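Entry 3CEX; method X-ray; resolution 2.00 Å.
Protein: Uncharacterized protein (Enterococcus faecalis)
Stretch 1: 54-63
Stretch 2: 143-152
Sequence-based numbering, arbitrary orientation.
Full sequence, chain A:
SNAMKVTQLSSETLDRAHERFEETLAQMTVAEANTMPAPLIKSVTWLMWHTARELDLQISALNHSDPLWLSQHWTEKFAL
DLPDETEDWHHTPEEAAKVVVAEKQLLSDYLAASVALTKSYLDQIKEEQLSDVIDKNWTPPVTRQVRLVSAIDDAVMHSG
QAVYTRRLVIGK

Stretch 1, residues 54-63: ELDLQISALN
Stretch 2 (143-152) TRQVRLVSAI

Helical segments 54-62 and 144-152, the first part of a helix that begins earlier, the second of one that continues, run nearly antiparallel: their N-to-C directions differ by 167° and their axes approach to 10.2 Å. Phi/psi values average near -63/-43 in both, with Asp 56 (-51/-64) and Leu 62 (-63/-29) as exceptions, and i to i+4 backbone hydrogen bonds such as Ile 59 N to Leu 55 O (2.9 Å) and Ala 151 N to Arg 147 O (2.9 Å). Thr 143 (chi1 p) caps the second helix, its OG1 accepting from Val 146 N at 3.2 Å.

CA-CA distances set the register: Leu 55 to Ala 151 6.2 Å, Ile 59 to Leu 148 8.1 Å, Leu 62 to Arg 144 7.6 Å. The shortest spacing falls at Ala 151, whose small side chain, pointing toward the first helix, leaves room for Leu 55 (m, t); Leu 55 CD2 lies 4.1 Å from Ala 151 CB and 3.8 Å from Ala 151 O. At the wider step, branched side chains fill the gap. Ile 59 (m, m) and Leu 148 (m, t) both leave their backbones sideways, yet their ends converge, Ile 59 CD1 to Leu 148 CD2 at 3.8 Å. Leu 62 (m, t) has the largest covered area, 95 Å²: its CD1 sits 3.9 Å from Leu 148 CD2 and 4.0 Å from Arg 147 CG, while its CD2 is 3.9 Å from Arg 144 NH1.

The arginines pair aliphatic stems with polar ends. Arg 144 (t, t, m, chi4 -85°) brings its guanidinium edge to Leu 62 O, NH1 to O 3.7 Å. Arg 147 (t, p, chi3 34°, chi4 94°) places CD 3.4 Å from Gln 58 OE1, with Gln 58 NE2 over one guanidinium face. Gln 58 (m, m, chi3 13°) suits this place because its amide offers OE1 to a water while NE2 makes a weak hydrogen bond to Glu 54 OE2 (3.3 Å). No direct hydrogen bond crosses the interface; instead that water donates to Gln 58 O and Gln 58 OE1 (2.7 Å each from the water oxygen) and accepts from Arg 147 NH1 (3.3 Å to that oxygen). In total, 432 Å² is buried between the stretches, both sides summed.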

# COMPACT_ATOMS: atom_id res chain seq x y z
N GLU A 54 3.86 -3.99 13.76
CA GLU A 54 4.55 -4.87 12.86
C GLU A 54 5.92 -4.31 12.40
O GLU A 54 6.87 -5.07 12.25
CB GLU A 54 3.66 -5.20 11.66
CG GLU A 54 4.24 -6.19 10.71
CD GLU A 54 4.17 -7.63 11.19
OE1 GLU A 54 4.05 -7.91 12.40
OE2 GLU A 54 4.24 -8.52 10.31
N LEU A 55 5.99 -3.01 12.12
CA LEU A 55 7.29 -2.33 11.89
C LEU A 55 8.23 -2.51 13.09
O LEU A 55 9.41 -2.88 12.95
CB LEU A 55 7.08 -0.84 11.61
CG LEU A 55 6.34 -0.46 10.30
CD1 LEU A 55 6.03 1.05 10.22
CD2 LEU A 55 7.15 -0.91 9.07
N ASP A 56 7.72 -2.17 14.27
CA ASP A 56 8.44 -2.35 15.51
C ASP A 56 8.99 -3.79 15.64
O ASP A 56 10.20 -4.01 15.65
CB ASP A 56 7.50 -2.00 16.69
CG ASP A 56 8.19 -2.02 18.05
OD1 ASP A 56 9.45 -2.01 18.12
OD2 ASP A 56 7.45 -2.01 19.07
N LEU A 57 8.10 -4.76 15.72
CA LEU A 57 8.52 -6.16 15.89
C LEU A 57 9.49 -6.67 14.82
O LEU A 57 10.48 -7.32 15.13
CB LEU A 57 7.31 -7.09 15.94
CG LEU A 57 6.55 -7.08 17.27
CD1 LEU A 57 5.33 -7.99 17.13
CD2 LEU A 57 7.43 -7.48 18.44
N GLN A 58 9.22 -6.37 13.56
CA GLN A 58 10.07 -6.90 12.50
C GLN A 58 11.46 -6.25 12.44
O GLN A 58 12.47 -6.95 12.25
CB GLN A 58 9.42 -6.76 11.14
CG GLN A 58 8.14 -7.59 10.96
CD GLN A 58 8.34 -9.08 10.92
OE1 GLN A 58 9.41 -9.62 11.26
NE2 GLN A 58 7.29 -9.78 10.52
N ILE A 59 11.49 -4.93 12.56
CA ILE A 59 12.74 -4.19 12.54
C ILE A 59 13.50 -4.47 13.81
O ILE A 59 14.70 -4.64 13.76
CB ILE A 59 12.56 -2.65 12.36
CG1 ILE A 59 11.93 -2.32 11.01
CG2 ILE A 59 13.93 -1.93 12.53
CD1 ILE A 59 12.82 -2.59 9.82
N SER A 60 12.82 -4.56 14.94
CA SER A 60 13.54 -4.87 16.20
C SER A 60 14.17 -6.27 16.16
O SER A 60 15.28 -6.45 16.64
CB SER A 60 12.64 -4.70 17.42
OG SER A 60 12.28 -3.34 17.57
N ALA A 61 13.46 -7.24 15.57
CA ALA A 61 13.99 -8.59 15.34
C ALA A 61 15.22 -8.62 14.39
O ALA A 61 16.19 -9.30 14.67
CB ALA A 61 12.88 -9.51 14.82
N LEU A 62 15.19 -7.89 13.28
CA LEU A 62 16.39 -7.73 12.43
C LEU A 62 17.55 -7.03 13.15
O LEU A 62 18.71 -7.24 12.81
CB LEU A 62 16.06 -6.91 11.18
CG LEU A 62 15.11 -7.56 10.18
CD1 LEU A 62 14.79 -6.56 9.10
CD2 LEU A 62 15.70 -8.86 9.58
N ASN A 63 17.22 -6.18 14.11
CA ASN A 63 18.19 -5.38 14.84
C ASN A 63 18.61 -6.05 16.13
O ASN A 63 19.35 -5.47 16.92
CB ASN A 63 17.57 -4.02 15.14
CG ASN A 63 18.58 -2.93 15.24
OD1 ASN A 63 19.35 -2.71 14.32
ND2 ASN A 63 18.57 -2.21 16.37
N THR A 143 15.24 -13.65 3.19
CA THR A 143 16.41 -12.81 3.36
C THR A 143 16.01 -11.52 4.03
O THR A 143 14.82 -11.20 4.14
CB THR A 143 16.97 -12.44 2.00
OG1 THR A 143 15.96 -11.74 1.24
CG2 THR A 143 17.45 -13.69 1.22
N ARG A 144 17.01 -10.74 4.43
CA ARG A 144 16.76 -9.44 5.03
C ARG A 144 15.89 -8.59 4.08
O ARG A 144 14.96 -7.90 4.51
CB ARG A 144 18.09 -8.76 5.31
CG ARG A 144 18.05 -7.60 6.26
CD ARG A 144 19.48 -7.19 6.63
NE ARG A 144 20.27 -8.32 7.11
CZ ARG A 144 20.28 -8.76 8.36
NH1 ARG A 144 19.57 -8.18 9.31
NH2 ARG A 144 21.02 -9.79 8.67
N GLN A 145 16.22 -8.66 2.80
CA GLN A 145 15.60 -7.85 1.77
C GLN A 145 14.11 -8.15 1.66
O GLN A 145 13.30 -7.22 1.63
CB GLN A 145 16.28 -8.12 0.44
CG GLN A 145 15.72 -7.29 -0.69
CD GLN A 145 16.70 -7.18 -1.84
OE1 GLN A 145 17.89 -6.91 -1.61
NE2 GLN A 145 16.22 -7.35 -3.07
N VAL A 146 13.77 -9.44 1.65
CA VAL A 146 12.38 -9.89 1.57
C VAL A 146 11.58 -9.37 2.78
O VAL A 146 10.46 -8.87 2.65
CB VAL A 146 12.32 -11.43 1.44
CG1 VAL A 146 10.91 -11.96 1.72
CG2 VAL A 146 12.76 -11.86 0.02
N ARG A 147 12.20 -9.40 3.95
CA ARG A 147 11.53 -8.99 5.17
C ARG A 147 11.29 -7.47 5.16
O ARG A 147 10.20 -7.02 5.55
CB ARG A 147 12.36 -9.44 6.34
CG ARG A 147 11.96 -9.02 7.68
CD ARG A 147 10.67 -9.65 8.14
NE ARG A 147 10.38 -11.03 7.72
CZ ARG A 147 10.66 -12.13 8.40
NH1 ARG A 147 11.34 -12.10 9.54
NH2 ARG A 147 10.28 -13.30 7.92
N LEU A 148 12.28 -6.71 4.71
CA LEU A 148 12.16 -5.27 4.55
C LEU A 148 11.08 -4.86 3.55
O LEU A 148 10.34 -3.94 3.81
CB LEU A 148 13.50 -4.65 4.14
CG LEU A 148 14.58 -4.65 5.25
CD1 LEU A 148 15.96 -4.22 4.74
CD2 LEU A 148 14.11 -3.78 6.45
N VAL A 149 11.02 -5.53 2.42
CA VAL A 149 9.99 -5.26 1.42
C VAL A 149 8.58 -5.59 1.98
O VAL A 149 7.60 -4.85 1.75
CB VAL A 149 10.26 -6.02 0.12
CG1 VAL A 149 9.05 -5.94 -0.83
CG2 VAL A 149 11.50 -5.51 -0.59
N SER A 150 8.49 -6.71 2.71
CA SER A 150 7.26 -7.11 3.35
C SER A 150 6.80 -6.07 4.34
O SER A 150 5.59 -5.76 4.41
CB SER A 150 7.41 -8.47 4.07
OG SER A 150 7.52 -9.49 3.12
N ALA A 151 7.74 -5.52 5.12
CA ALA A 151 7.39 -4.50 6.13
C ALA A 151 6.88 -3.22 5.50
O ALA A 151 5.87 -2.67 5.96
CB ALA A 151 8.51 -4.25 7.06
N ILE A 152 7.50 -2.76 4.42
CA ILE A 152 7.04 -1.56 3.73
C ILE A 152 5.69 -1.83 3.05
O ILE A 152 4.76 -1.02 3.17
CB ILE A 152 8.04 -1.08 2.63
CG1 ILE A 152 9.40 -0.69 3.22
CG2 ILE A 152 7.47 0.08 1.83
CD1 ILE A 152 9.36 0.38 4.28
O HOH W 1 12.06 -9.28 11.04